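Local atomic coordinates of protein of unknown function VPA0982 (Vibrio parahaemolyticus, PDB entry 2QIP), a protein that is of unknown function but belongs to the NYN family of PIN-like domains and may therefore act as an RNA nuclease. Residues Val96-Asp101 against Ser122-Arg127. Sequence-based numbering, arbitrary orientation.
Sequences VGITLD and SLLVER. With EDO (1,2-ethanediol), chain E.
Leu-124 reaches from helix 122-132 onto the backbone of helix 95-105 at Thr-99, joining two neighbouring helices of the α/β PIN-like (NYN) fold, whose parallel sheet contributes strand 111-115 to the connection between them. The meeting is apolar and lopsided: within 122-127, Leu-124 makes all the contacts with 96-101, and the closest CA pair of the two segments, Thr-99 and Leu-124, is 6.4 Å apart.

The polar groups look elsewhere. The Thr-99 hydroxyl bonds back to the carbonyl of Asp-95, one turn earlier in its own helix; its OG1 is 4.3 Å from Leu-124 CD2, a van der Waals neighbour. Arg-127 forms salt bridges with Asp-101 and Glu-104 of the second subunit. A bound ethanediol, probably from the crystallisation liquor, donates from O1 to Glu-126 OE1 (3.0 Å).

The apolar packing rests on the leucine. With CG anti to the backbone N (chi1 166°), the side chain is directed at the facing helix and its two methyls divide the work. Leu-124 also touches Ala-102 and Ile-103, farther along helix 95-105, while Phe-121 packs on both Ile-98 and Thr-99. Leu-124 CD2 lies against the backbone of Thr-99, 4.1 Å from its CA, and also brushes the Ile-98 methyl CG2 at 4.4 Å, a loose touch. On the other branch, Leu-124 CD1 rests 4.1 Å from Thr-99 O.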
loop_
_atom_site.group_PDB
_atom_site.type_symbol
_atom_site.label_atom_id
_atom_site.label_comp_id
_atom_site.label_asym_id
_atom_site.label_seq_id
_atom_site.Cartn_x
_atom_site.Cartn_y
_atom_site.Cartn_z
ATOM N N VAL A 96 -2.573 -1.156 -1.237
ATOM C CA VAL A 96 -1.668 -2.244 -0.867
ATOM C C VAL A 96 -1.407 -3.149 -2.088
ATOM O O VAL A 96 -0.261 -3.456 -2.411
ATOM C CB VAL A 96 -2.174 -3.080 0.355
ATOM C CG1 VAL A 96 -1.310 -4.337 0.534
ATOM C CG2 VAL A 96 -2.150 -2.215 1.641
ATOM N N GLY A 97 -2.464 -3.557 -2.792
ATOM C CA GLY A 97 -2.259 -4.505 -3.879
ATOM C C GLY A 97 -1.537 -3.910 -5.085
ATOM O O GLY A 97 -0.715 -4.578 -5.722
ATOM N N ILE A 98 -1.816 -2.645 -5.390
ATOM C CA ILE A 98 -1.100 -1.944 -6.462
ATOM C C ILE A 98 0.386 -1.791 -6.109
ATOM O O ILE A 98 1.262 -2.016 -6.966
ATOM C CB ILE A 98 -1.784 -0.578 -6.769
ATOM C CG1 ILE A 98 -3.120 -0.839 -7.492
ATOM C CG2 ILE A 98 -0.881 0.330 -7.641
ATOM C CD1 ILE A 98 -4.004 0.419 -7.676
ATOM N N THR A 99 0.670 -1.460 -4.844
ATOM C CA THR A 99 2.042 -1.344 -4.386
ATOM C C THR A 99 2.776 -2.673 -4.548
ATOM O O THR A 99 3.897 -2.710 -5.079
ATOM C CB THR A 99 2.103 -0.830 -2.945
ATOM O OG1 THR A 99 1.496 0.464 -2.907
ATOM C CG2 THR A 99 3.534 -0.709 -2.428
ATOM N N LEU A 100 2.152 -3.766 -4.091
ATOM C CA LEU A 100 2.785 -5.092 -4.217
ATOM C C LEU A 100 3.116 -5.422 -5.679
ATOM O O LEU A 100 4.223 -5.869 -5.998
ATOM C CB LEU A 100 1.853 -6.166 -3.668
ATOM C CG LEU A 100 1.688 -6.186 -2.158
ATOM C CD1 LEU A 100 0.554 -7.145 -1.826
ATOM C CD2 LEU A 100 2.972 -6.584 -1.453
ATOM N N ASP A 101 2.141 -5.227 -6.557
ATOM C CA ASP A 101 2.305 -5.626 -7.955
ATOM C C ASP A 101 3.274 -4.716 -8.713
ATOM O O ASP A 101 4.018 -5.202 -9.583
ATOM C CB ASP A 101 0.938 -5.656 -8.663
ATOM C CG ASP A 101 0.092 -6.861 -8.280
ATOM O OD1 ASP A 101 0.592 -7.791 -7.588
ATOM O OD2 ASP A 101 -1.090 -6.872 -8.717
ATOM N N SER A 122 3.240 8.293 -4.174
ATOM C CA SER A 122 4.554 8.932 -4.304
ATOM C C SER A 122 5.652 8.040 -3.737
ATOM O O SER A 122 6.752 7.977 -4.308
ATOM C CB SER A 122 4.586 10.281 -3.576
ATOM O OG SER A 122 3.605 11.118 -4.143
ATOM N N LEU A 123 5.371 7.371 -2.612
ATOM C CA LEU A 123 6.397 6.519 -2.021
ATOM C C LEU A 123 6.731 5.337 -2.920
ATOM O O LEU A 123 7.886 4.865 -2.960
ATOM C CB LEU A 123 6.002 6.016 -0.637
ATOM C CG LEU A 123 6.232 6.994 0.530
ATOM C CD1 LEU A 123 5.319 8.209 0.446
ATOM C CD2 LEU A 123 6.040 6.282 1.857
ATOM N N LEU A 124 5.723 4.864 -3.643
ATOM C CA LEU A 124 5.914 3.747 -4.572
ATOM C C LEU A 124 6.739 4.181 -5.779
ATOM O O LEU A 124 7.669 3.468 -6.199
ATOM C CB LEU A 124 4.554 3.194 -5.010
ATOM C CG LEU A 124 4.558 2.247 -6.216
ATOM C CD1 LEU A 124 5.372 0.971 -5.947
ATOM C CD2 LEU A 124 3.106 1.942 -6.612
ATOM N N VAL A 125 6.424 5.360 -6.327
ATOM C CA VAL A 125 7.195 5.886 -7.449
ATOM C C VAL A 125 8.671 6.013 -7.042
ATOM O O VAL A 125 9.575 5.548 -7.759
ATOM C CB VAL A 125 6.612 7.240 -7.903
ATOM C CG1 VAL A 125 7.549 7.947 -8.876
ATOM C CG2 VAL A 125 5.190 7.030 -8.483
ATOM N N GLU A 126 8.911 6.634 -5.890
ATOM C CA GLU A 126 10.275 6.815 -5.388
ATOM C C GLU A 126 10.980 5.462 -5.254
ATOM O O GLU A 126 12.143 5.333 -5.617
ATOM C CB GLU A 126 10.255 7.545 -4.044
ATOM C CG GLU A 126 11.594 7.653 -3.335
ATOM C CD GLU A 126 11.449 8.293 -1.965
ATOM O OE1 GLU A 126 10.834 7.670 -1.066
ATOM O OE2 GLU A 126 11.926 9.428 -1.813
ATOM N N ARG A 127 10.295 4.455 -4.721
ATOM C CA ARG A 127 10.949 3.162 -4.469
ATOM C C ARG A 127 11.291 2.457 -5.784
ATOM O O ARG A 127 12.330 1.801 -5.890
ATOM C CB ARG A 127 10.070 2.270 -3.599
ATOM C CG ARG A 127 10.849 1.170 -2.883
ATOM C CD ARG A 127 11.810 1.698 -1.814
ATOM N NE ARG A 127 11.143 2.527 -0.806
ATOM C CZ ARG A 127 10.730 2.091 0.390
ATOM N NH1 ARG A 127 10.895 0.832 0.745
ATOM N NH2 ARG A 127 10.091 2.913 1.220
HETATM C C1 EDO E . 8.129 10.267 -1.644
HETATM O O1 EDO E . 8.843 9.844 -0.472
HETATM C C2 EDO E . 7.458 11.588 -1.305
HETATM O O2 EDO E . 8.489 12.553 -1.054
#